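Local structure of mandelate racemase/muconate lactonizing enzyme family protein (Roseovarius nubinhibens ISM, 3U4F) at residues A[297-308]-A[322-333]. The protein binds magnesium and is probably a hydro-lyase or racemase of the mandelate racemase branch of the enolase superfamily. Sequence-based numbering, arbitrary orientation.
Sequences AEAAALPVTPHC and LRAIPNAGKYLE. With GAI (guanidine), chain F.
Two residues, Asn327 and Glu333, reach from 322-333 to backbone atoms of 297-308, one at each end of the contact. Asn327 ND2 donates to Leu302 O (3.0 Å), close to the line of that carbonyl and slightly tilted from the amide plane, and also to Ala294 O of the preceding helix. With CG between backbone N and carbonyl carbon (chi1 60°), the amide is turned toward the helix end, where a water links Asn327 OD1 to Glu298 OE1. Backbone bonds follow, Val304 N to Asn327 O and Gly329 N to Val304 O, a single beta bridge between Val304 and Ala328. Apolar contacts flank it, Ile325 CD1 meeting Val304 CB at 3.6 Å and Leu322 CD2 touching Pro306 CD. The two oxygens of the extended Glu333 serve different partners. OE1 takes Cys308 N (3.1 Å) from above the carboxylate plane. OE2 takes guanidine N1 (2.7 Å) and bonds Ser139 OG. Replacing Glu333 with an alanine is likely to leave Cys308 N and guanidine N1 without their acceptor oxygens. His307, its ND1 bonded to Asp280, brings CD2 within 3.3 Å of guanidine N3. Thus the loop along strand 276-277 meets strand 332-335, beside strand 132-139, at the guanidine pocket near magnesium, at the carboxy-terminal strand ends of the enolase-superfamily TIM barrel.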
# COMPACT_ATOMS: atom_id res chain seq x y z
N ALA A 297 2.71 -4.88 -21.09
CA ALA A 297 1.86 -4.15 -22.04
C ALA A 297 2.25 -4.43 -23.50
O ALA A 297 1.38 -4.62 -24.37
CB ALA A 297 1.92 -2.63 -21.75
N GLU A 298 3.55 -4.48 -23.76
CA GLU A 298 4.06 -4.74 -25.11
C GLU A 298 3.58 -6.11 -25.64
O GLU A 298 3.16 -6.23 -26.81
CB GLU A 298 5.59 -4.69 -25.08
CG GLU A 298 6.27 -4.92 -26.45
CD GLU A 298 7.78 -5.02 -26.33
OE1 GLU A 298 8.36 -4.74 -25.24
OE2 GLU A 298 8.40 -5.38 -27.35
N ALA A 299 3.64 -7.13 -24.78
CA ALA A 299 3.18 -8.50 -25.10
C ALA A 299 1.67 -8.54 -25.37
O ALA A 299 1.18 -9.44 -26.06
CB ALA A 299 3.54 -9.46 -23.98
N ALA A 300 0.95 -7.58 -24.82
CA ALA A 300 -0.49 -7.46 -25.03
C ALA A 300 -0.85 -6.43 -26.10
O ALA A 300 -2.04 -6.11 -26.30
CB ALA A 300 -1.18 -7.10 -23.69
N ALA A 301 0.18 -5.89 -26.77
CA ALA A 301 0.05 -4.82 -27.77
C ALA A 301 -0.67 -3.56 -27.26
O ALA A 301 -1.44 -2.94 -27.99
CB ALA A 301 -0.61 -5.36 -29.09
N LEU A 302 -0.37 -3.17 -26.02
CA LEU A 302 -0.92 -1.96 -25.44
C LEU A 302 0.17 -0.91 -25.35
O LEU A 302 1.29 -1.23 -24.91
CB LEU A 302 -1.42 -2.21 -24.02
CG LEU A 302 -2.83 -2.72 -23.69
CD1 LEU A 302 -3.67 -3.24 -24.86
CD2 LEU A 302 -2.87 -3.60 -22.43
N PRO A 303 -0.15 0.33 -25.73
CA PRO A 303 0.84 1.40 -25.54
C PRO A 303 0.93 1.88 -24.10
O PRO A 303 0.01 1.66 -23.30
CB PRO A 303 0.32 2.54 -26.42
CG PRO A 303 -1.11 2.24 -26.65
CD PRO A 303 -1.35 0.78 -26.45
N VAL A 304 2.02 2.60 -23.83
CA VAL A 304 2.37 3.08 -22.49
C VAL A 304 2.48 4.60 -22.52
O VAL A 304 3.33 5.16 -23.22
CB VAL A 304 3.68 2.46 -21.99
CG1 VAL A 304 4.03 3.02 -20.60
CG2 VAL A 304 3.60 0.91 -21.99
N THR A 305 1.59 5.26 -21.80
CA THR A 305 1.56 6.72 -21.74
C THR A 305 1.60 7.10 -20.25
O THR A 305 0.56 7.23 -19.62
CB THR A 305 0.28 7.28 -22.43
OG1 THR A 305 0.34 6.94 -23.82
CG2 THR A 305 0.23 8.80 -22.35
N PRO A 306 2.81 7.24 -19.69
CA PRO A 306 2.91 7.37 -18.22
C PRO A 306 2.29 8.63 -17.66
O PRO A 306 2.11 9.61 -18.36
CB PRO A 306 4.43 7.37 -17.99
CG PRO A 306 4.97 6.58 -19.12
CD PRO A 306 4.13 7.10 -20.30
N HIS A 307 1.99 8.59 -16.36
CA HIS A 307 1.47 9.72 -15.65
C HIS A 307 2.67 10.49 -15.13
O HIS A 307 3.63 9.94 -14.59
CB HIS A 307 0.64 9.19 -14.47
CG HIS A 307 0.33 10.21 -13.42
ND1 HIS A 307 1.11 10.37 -12.29
CD2 HIS A 307 -0.70 11.08 -13.30
CE1 HIS A 307 0.57 11.31 -11.52
NE2 HIS A 307 -0.53 11.75 -12.11
N CYS A 308 2.61 11.79 -15.27
CA CYS A 308 3.61 12.61 -14.59
C CYS A 308 2.99 13.93 -14.44
O CYS A 308 2.79 14.62 -15.45
CB CYS A 308 4.98 12.67 -15.33
SG CYS A 308 5.02 12.67 -17.07
N LEU A 322 10.01 7.27 -22.52
CA LEU A 322 9.30 7.37 -23.81
C LEU A 322 10.25 7.38 -25.02
O LEU A 322 9.83 7.01 -26.12
CB LEU A 322 8.40 8.62 -23.85
CG LEU A 322 7.14 8.58 -22.97
CD1 LEU A 322 6.41 9.94 -22.92
CD2 LEU A 322 6.15 7.47 -23.45
N ARG A 323 11.49 7.82 -24.80
CA ARG A 323 12.51 7.78 -25.88
C ARG A 323 13.04 6.37 -26.09
O ARG A 323 13.74 6.11 -27.07
CB ARG A 323 13.65 8.77 -25.61
CG ARG A 323 13.29 10.24 -25.79
CD ARG A 323 12.94 10.65 -27.27
NE ARG A 323 13.92 10.14 -28.24
CZ ARG A 323 13.81 10.22 -29.56
NH1 ARG A 323 12.77 10.82 -30.13
NH2 ARG A 323 14.77 9.69 -30.32
N ALA A 324 12.71 5.45 -25.19
CA ALA A 324 13.31 4.12 -25.25
C ALA A 324 12.35 2.99 -25.53
O ALA A 324 12.69 2.09 -26.29
CB ALA A 324 14.15 3.80 -23.97
N ILE A 325 11.16 3.00 -24.93
CA ILE A 325 10.34 1.77 -25.00
C ILE A 325 9.71 1.62 -26.39
O ILE A 325 9.31 2.60 -27.00
CB ILE A 325 9.28 1.71 -23.88
CG1 ILE A 325 8.37 2.94 -23.93
CG2 ILE A 325 9.98 1.61 -22.51
CD1 ILE A 325 7.08 2.76 -23.14
N PRO A 326 9.62 0.38 -26.89
CA PRO A 326 9.15 0.25 -28.28
C PRO A 326 7.64 0.52 -28.39
O PRO A 326 7.13 0.84 -29.48
CB PRO A 326 9.46 -1.22 -28.62
CG PRO A 326 9.53 -1.93 -27.30
CD PRO A 326 10.09 -0.90 -26.33
N ASN A 327 6.92 0.37 -27.27
CA ASN A 327 5.48 0.62 -27.24
C ASN A 327 5.11 1.93 -26.53
O ASN A 327 4.09 2.01 -25.83
CB ASN A 327 4.73 -0.59 -26.63
CG ASN A 327 5.16 -0.90 -25.19
OD1 ASN A 327 6.30 -0.68 -24.82
ND2 ASN A 327 4.24 -1.41 -24.38
N ALA A 328 5.93 2.97 -26.71
CA ALA A 328 5.60 4.31 -26.20
C ALA A 328 4.26 4.78 -26.73
O ALA A 328 3.96 4.60 -27.93
CB ALA A 328 6.69 5.31 -26.58
N GLY A 329 3.43 5.34 -25.85
CA GLY A 329 2.20 6.01 -26.26
C GLY A 329 2.42 7.32 -27.02
O GLY A 329 3.55 7.61 -27.49
N LYS A 330 1.37 8.13 -27.13
CA LYS A 330 1.38 9.23 -28.10
C LYS A 330 2.14 10.46 -27.66
O LYS A 330 2.51 11.29 -28.48
CB LYS A 330 -0.06 9.63 -28.47
CG LYS A 330 -0.87 8.54 -29.17
CD LYS A 330 -2.34 8.96 -29.29
CE LYS A 330 -3.14 7.95 -30.14
NZ LYS A 330 -4.59 8.38 -30.10
N TYR A 331 2.31 10.61 -26.35
CA TYR A 331 2.74 11.88 -25.79
C TYR A 331 3.07 11.81 -24.30
O TYR A 331 2.63 10.90 -23.59
CB TYR A 331 1.73 13.04 -26.03
CG TYR A 331 0.28 12.59 -26.19
CD1 TYR A 331 -0.51 13.09 -27.21
CD2 TYR A 331 -0.29 11.67 -25.29
CE1 TYR A 331 -1.87 12.67 -27.36
CE2 TYR A 331 -1.62 11.22 -25.44
CZ TYR A 331 -2.39 11.72 -26.49
OH TYR A 331 -3.68 11.29 -26.62
N LEU A 332 3.87 12.78 -23.92
CA LEU A 332 4.29 13.07 -22.55
C LEU A 332 3.23 13.94 -21.86
O LEU A 332 2.92 15.00 -22.36
CB LEU A 332 5.59 13.87 -22.65
CG LEU A 332 6.14 14.46 -21.35
CD1 LEU A 332 6.77 13.32 -20.54
CD2 LEU A 332 7.18 15.56 -21.64
N GLU A 333 2.75 13.51 -20.69
CA GLU A 333 1.94 14.39 -19.84
C GLU A 333 2.78 15.56 -19.33
O GLU A 333 3.79 15.36 -18.68
CB GLU A 333 1.37 13.65 -18.63
CG GLU A 333 0.46 14.60 -17.85
CD GLU A 333 -0.36 13.94 -16.80
OE1 GLU A 333 -0.05 12.79 -16.42
OE2 GLU A 333 -1.35 14.59 -16.37
C GAI F . -3.39 12.88 -14.23
N1 GAI F . -2.73 14.01 -14.18
N2 GAI F . -4.26 12.44 -13.25
N3 GAI F . -3.21 12.04 -15.26
O HOH W 1 8.28 -2.54 -23.59
O HOH W 2 -1.37 7.38 -25.89
O HOH W 3 3.26 10.56 -20.68